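Local atomic coordinates of purine nucleoside phosphorylase (Thermus thermophilus, PDB entry 1ODK), a protein that probably catalyses the phosphate-dependent cleavage of purine nucleosides into the free base and a ribose 1-phosphate, working as a hexamer. Residues 44-48 with 60-64; 53-58 with 229-233; 106-111 with 126-130. All blocks are in the same frame, centred on the assembly; numbering follows the deposited sequence.

Contact 1. Residues 44-48 with 60-64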
ATOM      1  N   ARG B  44      13.963   2.969 -33.380  1.00 14.50           N
ATOM      2  CA  ARG B  44      12.742   2.671 -32.630  1.00 15.38           C
ATOM      3  C   ARG B  44      11.593   3.631 -32.928  1.00 15.31           C
ATOM      4  O   ARG B  44      10.637   3.741 -32.156  1.00 16.53           O
ATOM      5  CB  ARG B  44      13.025   2.645 -31.124  1.00 18.46           C
ATOM      6  CG  ARG B  44      13.485   1.274 -30.623  1.00 21.49           C
ATOM      7  CD  ARG B  44      13.860   1.309 -29.150  1.00 25.27           C
ATOM      8  NE  ARG B  44      14.199  -0.012 -28.624  1.00 27.38           N
ATOM      9  CZ  ARG B  44      13.314  -0.968 -28.347  1.00 30.14           C
ATOM     10  NH1 ARG B  44      12.016  -0.767 -28.541  1.00 28.26           N
ATOM     11  NH2 ARG B  44      13.731  -2.133 -27.866  1.00 33.98           N
ATOM     12  N   GLY B  45      11.685   4.314 -34.062  1.00 13.57           N
ATOM     13  CA  GLY B  45      10.645   5.249 -34.444  1.00 15.78           C
ATOM     14  C   GLY B  45      10.613   6.495 -33.576  1.00 16.80           C
ATOM     15  O   GLY B  45       9.684   7.297 -33.678  1.00 15.51           O
ATOM     16  N   LEU B  46      11.621   6.658 -32.723  1.00 14.64           N
ATOM     17  CA  LEU B  46      11.706   7.817 -31.837  1.00 14.08           C
ATOM     18  C   LEU B  46      12.344   8.992 -32.583  1.00 14.07           C
ATOM     19  O   LEU B  46      13.428   9.451 -32.234  1.00 13.55           O
ATOM     20  CB  LEU B  46      12.536   7.463 -30.599  1.00 12.99           C
ATOM     21  CG  LEU B  46      11.961   6.336 -29.729  1.00 16.69           C
ATOM     22  CD1 LEU B  46      12.983   5.915 -28.677  1.00 16.46           C
ATOM     23  CD2 LEU B  46      10.661   6.806 -29.070  1.00 17.43           C
ATOM     24  N   TRP B  47      11.652   9.476 -33.609  1.00 13.99           N
ATOM     25  CA  TRP B  47      12.156  10.571 -34.427  1.00 10.38           C
ATOM     26  C   TRP B  47      12.545  11.807 -33.621  1.00 13.74           C
ATOM     27  O   TRP B  47      11.750  12.333 -32.836  1.00 13.47           O
ATOM     28  CB  TRP B  47      11.120  10.936 -35.491  1.00 14.14           C
ATOM     29  CG  TRP B  47      10.849   9.820 -36.467  1.00 13.95           C
ATOM     30  CD1 TRP B  47      11.435   8.585 -36.489  1.00 15.83           C
ATOM     31  CD2 TRP B  47       9.936   9.851 -37.568  1.00 15.77           C
ATOM     32  NE1 TRP B  47      10.942   7.843 -37.540  1.00 18.27           N
ATOM     33  CE2 TRP B  47      10.019   8.597 -38.218  1.00 17.98           C
ATOM     34  CE3 TRP B  47       9.051  10.816 -38.070  1.00 14.50           C
ATOM     35  CZ2 TRP B  47       9.253   8.285 -39.351  1.00 17.42           C
ATOM     36  CZ3 TRP B  47       8.286  10.505 -39.196  1.00 20.10           C
ATOM     37  CH2 TRP B  47       8.394   9.248 -39.822  1.00 17.11           C
ATOM     38  N   GLY B  48      13.785  12.249 -33.817  1.00 10.76           N
ATOM     39  CA  GLY B  48      14.297  13.420 -33.126  1.00 10.68           C
ATOM     40  C   GLY B  48      14.936  14.357 -34.132  1.00 14.14           C
ATOM     41  O   GLY B  48      15.698  13.920 -35.003  1.00 12.99           O
ATOM     42  N   VAL B  60      13.466  18.664 -31.251  1.00 12.00           N
ATOM     43  CA  VAL B  60      12.101  18.166 -31.124  1.00 11.22           C
ATOM     44  C   VAL B  60      12.270  16.653 -31.076  1.00 13.40           C
ATOM     45  O   VAL B  60      12.633  16.036 -32.079  1.00 10.83           O
ATOM     46  CB  VAL B  60      11.246  18.554 -32.353  1.00 12.08           C
ATOM     47  CG1 VAL B  60       9.812  18.078 -32.163  1.00 10.35           C
ATOM     48  CG2 VAL B  60      11.287  20.059 -32.563  1.00  9.66           C
ATOM     49  N   GLN B  61      12.009  16.066 -29.912  1.00 11.68           N
ATOM     50  CA  GLN B  61      12.193  14.632 -29.714  1.00 11.31           C
ATOM     51  C   GLN B  61      10.936  13.849 -29.343  1.00 12.13           C
ATOM     52  O   GLN B  61      10.270  14.153 -28.359  1.00 11.99           O
ATOM     53  CB  GLN B  61      13.259  14.407 -28.634  1.00 10.18           C
ATOM     54  CG  GLN B  61      13.488  12.941 -28.249  1.00 10.02           C
ATOM     55  CD  GLN B  61      14.027  12.114 -29.401  1.00 14.40           C
ATOM     56  OE1 GLN B  61      15.065  12.438 -29.973  1.00 13.01           O
ATOM     57  NE2 GLN B  61      13.326  11.033 -29.744  1.00  9.87           N
ATOM     58  N   THR B  62      10.644  12.825 -30.138  1.00 13.03           N
ATOM     59  CA  THR B  62       9.492  11.955 -29.917  1.00 12.56           C
ATOM     60  C   THR B  62       9.701  11.183 -28.615  1.00 12.62           C
ATOM     61  O   THR B  62      10.791  10.666 -28.375  1.00 10.89           O
ATOM     62  CB  THR B  62       9.367  10.932 -31.064  1.00 10.32           C
ATOM     63  OG1 THR B  62       9.197  11.625 -32.304  1.00 11.79           O
ATOM     64  CG2 THR B  62       8.194   9.993 -30.826  1.00  8.75           C
ATOM     65  N   THR B  63       8.666  11.097 -27.781  1.00 13.41           N
ATOM     66  CA  THR B  63       8.781  10.369 -26.513  1.00 13.06           C
ATOM     67  C   THR B  63       8.060   9.018 -26.523  1.00 13.80           C
ATOM     68  O   THR B  63       8.374   8.136 -25.725  1.00 13.48           O
ATOM     69  CB  THR B  63       8.163  11.146 -25.340  1.00 13.90           C
ATOM     70  OG1 THR B  63       6.748  11.230 -25.539  1.00 12.25           O
ATOM     71  CG2 THR B  63       8.748  12.552 -25.235  1.00 15.13           C
ATOM     72  N   GLY B  64       7.093   8.858 -27.418  1.00 13.77           N
ATOM     73  CA  GLY B  64       6.315   7.632 -27.433  1.00 14.02           C
ATOM     74  C   GLY B  64       5.198   7.862 -26.421  1.00 15.02           C
ATOM     75  O   GLY B  64       5.085   8.965 -25.882  1.00 15.36           O
TER

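Contact 2. Residues 53-58 with 229-233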
ATOM      1  N   TYR B  53      15.334  28.061 -34.216  1.00 12.70           N
ATOM      2  CA  TYR B  53      14.078  28.784 -34.096  1.00 11.28           C
ATOM      3  C   TYR B  53      14.422  30.210 -33.699  1.00 11.47           C
ATOM      4  O   TYR B  53      14.900  30.451 -32.591  1.00 11.40           O
ATOM      5  CB  TYR B  53      13.183  28.157 -33.025  1.00 13.66           C
ATOM      6  CG  TYR B  53      11.869  28.886 -32.865  1.00 12.79           C
ATOM      7  CD1 TYR B  53      10.904  28.844 -33.869  1.00 15.57           C
ATOM      8  CD2 TYR B  53      11.604  29.647 -31.725  1.00 14.99           C
ATOM      9  CE1 TYR B  53       9.705  29.543 -33.748  1.00 18.76           C
ATOM     10  CE2 TYR B  53      10.405  30.352 -31.591  1.00 14.96           C
ATOM     11  CZ  TYR B  53       9.464  30.295 -32.605  1.00 18.77           C
ATOM     12  OH  TYR B  53       8.282  30.978 -32.481  1.00 18.85           O
ATOM     13  N   LYS B  54      14.179  31.153 -34.601  1.00  9.67           N
ATOM     14  CA  LYS B  54      14.495  32.549 -34.340  1.00 11.18           C
ATOM     15  C   LYS B  54      15.946  32.682 -33.885  1.00 11.64           C
ATOM     16  O   LYS B  54      16.265  33.415 -32.940  1.00 13.53           O
ATOM     17  CB  LYS B  54      13.528  33.128 -33.300  1.00 14.48           C
ATOM     18  CG  LYS B  54      12.094  33.176 -33.815  1.00 14.95           C
ATOM     19  CD  LYS B  54      11.147  33.856 -32.841  1.00 15.55           C
ATOM     20  CE  LYS B  54       9.759  34.004 -33.443  1.00 17.96           C
ATOM     21  NZ  LYS B  54       8.809  34.688 -32.514  1.00 18.76           N
ATOM     22  N   GLY B  55      16.813  31.938 -34.572  1.00 14.20           N
ATOM     23  CA  GLY B  55      18.239  31.957 -34.299  1.00 11.73           C
ATOM     24  C   GLY B  55      18.736  31.128 -33.133  1.00 16.79           C
ATOM     25  O   GLY B  55      19.940  31.084 -32.877  1.00 13.99           O
ATOM     26  N   VAL B  56      17.825  30.463 -32.427  1.00 13.78           N
ATOM     27  CA  VAL B  56      18.208  29.658 -31.272  1.00 12.11           C
ATOM     28  C   VAL B  56      18.040  28.169 -31.546  1.00 11.39           C
ATOM     29  O   VAL B  56      17.007  27.740 -32.047  1.00 10.39           O
ATOM     30  CB  VAL B  56      17.353  30.031 -30.038  1.00 13.68           C
ATOM     31  CG1 VAL B  56      17.781  29.201 -28.833  1.00 14.90           C
ATOM     32  CG2 VAL B  56      17.488  31.527 -29.745  1.00 11.08           C
ATOM     33  N   PRO B  57      19.060  27.362 -31.216  1.00 11.74           N
ATOM     34  CA  PRO B  57      18.949  25.920 -31.458  1.00 13.99           C
ATOM     35  C   PRO B  57      17.804  25.301 -30.649  1.00 12.70           C
ATOM     36  O   PRO B  57      17.646  25.580 -29.461  1.00 13.01           O
ATOM     37  CB  PRO B  57      20.315  25.389 -31.029  1.00 14.59           C
ATOM     38  CG  PRO B  57      21.242  26.565 -31.281  1.00 13.86           C
ATOM     39  CD  PRO B  57      20.416  27.721 -30.758  1.00 11.93           C
ATOM     40  N   VAL B  58      17.001  24.478 -31.310  1.00 12.39           N
ATOM     41  CA  VAL B  58      15.880  23.801 -30.664  1.00 13.17           C
ATOM     42  C   VAL B  58      15.744  22.384 -31.221  1.00 13.21           C
ATOM     43  O   VAL B  58      15.803  22.174 -32.434  1.00 11.51           O
ATOM     44  CB  VAL B  58      14.547  24.563 -30.897  1.00 11.50           C
ATOM     45  CG1 VAL B  58      13.371  23.731 -30.396  1.00 12.78           C
ATOM     46  CG2 VAL B  58      14.583  25.909 -30.168  1.00 11.25           C
ATOM     47  N   LEU B 229       7.525  26.943 -28.038  1.00 11.45           N
ATOM     48  CA  LEU B 229       8.735  27.452 -28.685  1.00 13.53           C
ATOM     49  C   LEU B 229       9.090  28.823 -28.126  1.00 13.37           C
ATOM     50  O   LEU B 229      10.244  29.089 -27.782  1.00 15.44           O
ATOM     51  CB  LEU B 229       8.534  27.530 -30.206  1.00 13.09           C
ATOM     52  CG  LEU B 229       8.528  26.172 -30.923  1.00 12.76           C
ATOM     53  CD1 LEU B 229       8.014  26.330 -32.340  1.00 14.75           C
ATOM     54  CD2 LEU B 229       9.933  25.588 -30.924  1.00 11.30           C
ATOM     55  N   GLU B 230       8.089  29.691 -28.033  1.00 14.30           N
ATOM     56  CA  GLU B 230       8.294  31.028 -27.496  1.00 16.68           C
ATOM     57  C   GLU B 230       8.782  30.960 -26.050  1.00 17.33           C
ATOM     58  O   GLU B 230       9.658  31.723 -25.636  1.00 16.30           O
ATOM     59  CB  GLU B 230       6.989  31.819 -27.567  1.00 17.73           C
ATOM     60  CG  GLU B 230       6.597  32.198 -28.979  1.00 20.75           C
ATOM     61  CD  GLU B 230       7.614  33.124 -29.617  1.00 24.13           C
ATOM     62  OE1 GLU B 230       8.161  32.778 -30.683  1.00 23.25           O
ATOM     63  OE2 GLU B 230       7.870  34.202 -29.043  1.00 29.69           O
ATOM     64  N   ALA B 231       8.216  30.030 -25.290  1.00 17.04           N
ATOM     65  CA  ALA B 231       8.574  29.857 -23.889  1.00 15.10           C
ATOM     66  C   ALA B 231      10.012  29.392 -23.655  1.00 15.64           C
ATOM     67  O   ALA B 231      10.705  29.932 -22.787  1.00 16.05           O
ATOM     68  CB  ALA B 231       7.596  28.878 -23.223  1.00 14.65           C
ATOM     69  N   VAL B 232      10.471  28.397 -24.415  1.00 15.25           N
ATOM     70  CA  VAL B 232      11.829  27.894 -24.211  1.00 15.00           C
ATOM     71  C   VAL B 232      12.898  28.925 -24.523  1.00 16.05           C
ATOM     72  O   VAL B 232      14.020  28.828 -24.028  1.00 15.68           O
ATOM     73  CB  VAL B 232      12.120  26.604 -25.032  1.00 16.19           C
ATOM     74  CG1 VAL B 232      11.227  25.477 -24.545  1.00 15.78           C
ATOM     75  CG2 VAL B 232      11.923  26.851 -26.515  1.00 12.66           C
ATOM     76  N   LEU B 233      12.555  29.911 -25.342  1.00 16.35           N
ATOM     77  CA  LEU B 233      13.506  30.962 -25.673  1.00 21.24           C
ATOM     78  C   LEU B 233      13.591  31.953 -24.511  1.00 23.73           C
ATOM     79  O   LEU B 233      14.571  32.681 -24.377  1.00 26.01           O
ATOM     80  CB  LEU B 233      13.083  31.682 -26.958  1.00 21.17           C
ATOM     81  CG  LEU B 233      13.767  31.216 -28.254  1.00 22.14           C
ATOM     82  CD1 LEU B 233      13.619  29.715 -28.425  1.00 24.72           C
ATOM     83  CD2 LEU B 233      13.164  31.963 -29.434  1.00 20.38           C
TER

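Contact 3. Residues 106-111 with 126-130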
ATOM      1  N   ALA B 106       0.383  22.812 -17.557  1.00  9.06           N
ATOM      2  CA  ALA B 106       0.447  21.930 -16.399  1.00 10.31           C
ATOM      3  C   ALA B 106       1.178  22.489 -15.191  1.00 10.60           C
ATOM      4  O   ALA B 106       2.401  22.613 -15.192  1.00 10.34           O
ATOM      5  CB  ALA B 106       1.059  20.585 -16.804  1.00 10.82           C
ATOM      6  N   GLN B 107       0.417  22.807 -14.150  1.00 11.45           N
ATOM      7  CA  GLN B 107       0.996  23.337 -12.921  1.00 10.83           C
ATOM      8  C   GLN B 107       1.593  22.184 -12.119  1.00 11.50           C
ATOM      9  O   GLN B 107       2.520  22.366 -11.323  1.00 12.03           O
ATOM     10  CB  GLN B 107      -0.085  24.052 -12.101  1.00 10.88           C
ATOM     11  CG  GLN B 107       0.329  24.362 -10.671  1.00 12.45           C
ATOM     12  CD  GLN B 107      -0.775  25.037  -9.877  1.00 12.78           C
ATOM     13  OE1 GLN B 107      -1.959  24.761 -10.081  1.00 12.68           O
ATOM     14  NE2 GLN B 107      -0.392  25.922  -8.959  1.00  8.98           N
ATOM     15  N   GLY B 108       1.055  20.992 -12.344  1.00 10.57           N
ATOM     16  CA  GLY B 108       1.536  19.808 -11.657  1.00  8.54           C
ATOM     17  C   GLY B 108       0.895  18.589 -12.289  1.00  9.72           C
ATOM     18  O   GLY B 108      -0.009  18.721 -13.112  1.00  8.25           O
ATOM     19  N   ALA B 109       1.354  17.400 -11.914  1.00  8.49           N
ATOM     20  CA  ALA B 109       0.790  16.176 -12.470  1.00 11.92           C
ATOM     21  C   ALA B 109       0.571  15.113 -11.400  1.00 10.56           C
ATOM     22  O   ALA B 109       1.517  14.688 -10.746  1.00 12.64           O
ATOM     23  CB  ALA B 109       1.704  15.630 -13.561  1.00  8.88           C
ATOM     24  N   VAL B 110      -0.679  14.702 -11.211  1.00 12.23           N
ATOM     25  CA  VAL B 110      -0.986  13.661 -10.231  1.00 12.55           C
ATOM     26  C   VAL B 110      -0.304  12.401 -10.758  1.00 11.60           C
ATOM     27  O   VAL B 110      -0.552  11.982 -11.886  1.00 10.43           O
ATOM     28  CB  VAL B 110      -2.511  13.439 -10.107  1.00 13.88           C
ATOM     29  CG1 VAL B 110      -2.806  12.241  -9.214  1.00 11.35           C
ATOM     30  CG2 VAL B 110      -3.160  14.688  -9.526  1.00 13.73           C
ATOM     31  N   PRO B 111       0.578  11.790  -9.952  1.00 11.52           N
ATOM     32  CA  PRO B 111       1.278  10.584 -10.399  1.00 11.00           C
ATOM     33  C   PRO B 111       0.511   9.271 -10.257  1.00 12.30           C
ATOM     34  O   PRO B 111       0.653   8.565  -9.260  1.00 11.48           O
ATOM     35  CB  PRO B 111       2.551  10.611  -9.568  1.00  7.88           C
ATOM     36  CG  PRO B 111       2.051  11.120  -8.245  1.00 12.47           C
ATOM     37  CD  PRO B 111       1.059  12.223  -8.623  1.00 11.14           C
ATOM     38  N   ALA B 126       4.935  15.167  -5.320  1.00 12.49           N
ATOM     39  CA  ALA B 126       4.122  16.162  -6.011  1.00 11.05           C
ATOM     40  C   ALA B 126       4.876  16.579  -7.269  1.00 10.72           C
ATOM     41  O   ALA B 126       5.650  17.528  -7.249  1.00  8.56           O
ATOM     42  CB  ALA B 126       3.886  17.373  -5.107  1.00  9.28           C
ATOM     43  N   PRO B 127       4.676  15.848  -8.381  1.00  8.95           N
ATOM     44  CA  PRO B 127       5.363  16.180  -9.634  1.00  9.63           C
ATOM     45  C   PRO B 127       4.986  17.576 -10.105  1.00  7.90           C
ATOM     46  O   PRO B 127       3.812  17.849 -10.340  1.00  9.04           O
ATOM     47  CB  PRO B 127       4.864  15.107 -10.607  1.00  8.44           C
ATOM     48  CG  PRO B 127       4.517  13.938  -9.692  1.00  9.67           C
ATOM     49  CD  PRO B 127       3.853  14.638  -8.527  1.00  5.66           C
ATOM     50  N   VAL B 128       5.981  18.450 -10.229  1.00 10.73           N
ATOM     51  CA  VAL B 128       5.759  19.817 -10.690  1.00 12.49           C
ATOM     52  C   VAL B 128       6.837  20.227 -11.692  1.00  9.15           C
ATOM     53  O   VAL B 128       7.962  19.737 -11.654  1.00 11.14           O
ATOM     54  CB  VAL B 128       5.757  20.838  -9.517  1.00 11.90           C
ATOM     55  CG1 VAL B 128       4.525  20.629  -8.645  1.00 12.34           C
ATOM     56  CG2 VAL B 128       7.026  20.696  -8.691  1.00  9.80           C
ATOM     57  N   PRO B 129       6.494  21.126 -12.618  1.00 11.25           N
ATOM     58  CA  PRO B 129       7.459  21.585 -13.621  1.00  9.05           C
ATOM     59  C   PRO B 129       8.489  22.509 -12.976  1.00 11.17           C
ATOM     60  O   PRO B 129       8.387  22.839 -11.790  1.00 12.25           O
ATOM     61  CB  PRO B 129       6.579  22.330 -14.618  1.00  8.90           C
ATOM     62  CG  PRO B 129       5.522  22.940 -13.715  1.00  8.55           C
ATOM     63  CD  PRO B 129       5.181  21.770 -12.807  1.00  8.02           C
ATOM     64  N   ASP B 130       9.497  22.903 -13.745  1.00 11.44           N
ATOM     65  CA  ASP B 130      10.486  23.841 -13.235  1.00 12.78           C
ATOM     66  C   ASP B 130       9.679  25.133 -13.070  1.00 11.61           C
ATOM     67  O   ASP B 130       8.884  25.480 -13.940  1.00 11.75           O
ATOM     68  CB  ASP B 130      11.596  24.060 -14.258  1.00 11.98           C
ATOM     69  CG  ASP B 130      12.476  25.227 -13.896  1.00 16.96           C
ATOM     70  OD1 ASP B 130      13.241  25.111 -12.915  1.00 14.42           O
ATOM     71  OD2 ASP B 130      12.383  26.264 -14.582  1.00 15.77           O
TER

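Contact 1. Residues 44-48 with 60-64
At the open end of the β-hairpin formed by strands 48-53 and 56-61, G48 faces Q61 as an antiparallel non-hydrogen-bonded pair, and just outside this pair the two segments are tied by hydrogen bonds to two consecutive carbonyls, those of L46 and W47. The carbonyl O of W47 takes two donors from one residue: T62 N at 3.0 Å, tilted from the carbonyl plane, and T62 OG1 at 2.7 Å, in that plane and on a lone pair. The threonine hydroxyl lies beside its own backbone N (chi1 -60°), which is why both groups reach the same oxygen.

Q61 works on the carbonyl before. Its side chain bends at chi2 (64°), folding the amide back so that NE2 gives one hydrogen to T62 O at 2.9 Å, on a lone pair, and the other to L46 O at 3.0 Å, from above the carbonyl plane. N41 ND2 also bonds L46 O. The hydroxyl of Y40 bonds Q61 OE1, which lies 3.4 Å from G48 CA, and with both ends bonded the amide is fixed in rotation. G48 CA passes 3.3 Å from V60 O in a CA-H...O contact. L46 centres an inverse gamma turn; its CD2 methyl rests 3.9 Å from T62 O, while M65 of a second subunit packs on the same leucine. One backbone bond, reinforced by a threonine hydroxyl and a glutamine amide, thus closes the open end of an antiparallel hairpin within the mixed sheet of the phosphorylase superfamily's α/β fold.

Contact 2. Residues 53-58 with 229-233
Y53 and L233 meet at the middle of an apolar patch where the 53-58 hairpin turn leans on the last turns of helix 214-233. L233 CD2 comes within 3.6 Å of Y53 CD2, the two side chains crossing at about a right angle, and L233 CG lies 4.0 Å from V56 CG2, with these two side chains sliding past each other in opposite directions. Deeper in, L229 CD2 packs on V58 CG1 at 3.9 Å. The tyrosine ring is sandwiched. L229 CB sits over one face in a CH-π contact, offset toward the rim and 3.7 Å from Y53 CE2. CG of the adjacent K54 covers the centre of the opposite face.

Moving outward along the ring, the hydroxyl ends at E230. With CG anti to its backbone N (chi1 180°), the ring extends across to the helix, and Y53 OH bonds E230 OE1 at 2.5 Å, a short bond that uses the anti lone pair; ring and carboxylate planes stand 74° apart. The same oxygen takes a salt bridge from K54 NZ at 2.7 Å, on the syn side and somewhat out of the carboxylate plane. K54 reaches that far because its chain is extended beyond CG, whereas E230 bends at chi2, which brings its carboxylate round to the ends of the Y53 and K54 side chains. Two donors on OE1 would be expected to favour the charged carboxylate.

The turn from Y53 to V56 is type I', forming the two-residue loop of the β-hairpin made by strands 48-53 and 56-61. On the far side of the helix A231 packs against helix 131-144, which E230 also touches through R140; V232 rests on strand 84-93, and L229 and V56 touch strand 16-20.

Contact 3. Residues 106-111 with 126-130
The loop 126-130 runs beside strand 108-112, with G108 CA and V128 CA 4.3 Å apart. One backbone bond joins the segments, from A109 N to P127 O at 3.0 Å, the donor tilted 27° from the carbonyl plane. The same P127 O also lies against G108 CA, where glycine leaves the approach clear. The proline rings do most of the side-chain packing. P127 lays its ring against the A109 carbonyl, CD 3.2 Å from A109 O, and its CD meets P111 CD at 3.7 Å, the two rings crossing at about a right angle.

In the α/β fold of the phosphorylase superfamily, this is where the chain turns a corner at Q107, passing from strand 103-106 to strand 108-112, with loop 126-130 leading into helix 131-144. P129 packs against the flank of that corner: its CD approaches Q107 O at 3.1 Å and its CG A106 O at 3.5 Å, while V128 CG1 stands 3.8 Å from Q107 O. The side chain of Q107 turns away from this loop; its NE2 bonds P129 O and its OE1 bonds R190 NH2, both of a third subunit. Within its own chain P129 is packed by F134 and F186.

How the contacts relate
All three contacts reach the one mixed β-sheet, but at well separated places. Contacts 1 and 2 belong to the same hairpin, strands 48-53 and 56-61, at its open mouth and its turn, with centres about 19 Å apart. Along the chain their segments alternate, and contact 2 brings the C-terminal helix 214-233 back to the early hairpin over 170 residues. Contact 3 lies inside that long loop, its centre about 23 Å from that of each of the others and across the chain's centre from contact 1. Contact 2 thus ties the last helix to the hairpin within one subunit, touched by no other chain of the hexamer, while contacts 1 and 3 lie at the borders with a second and a third subunit.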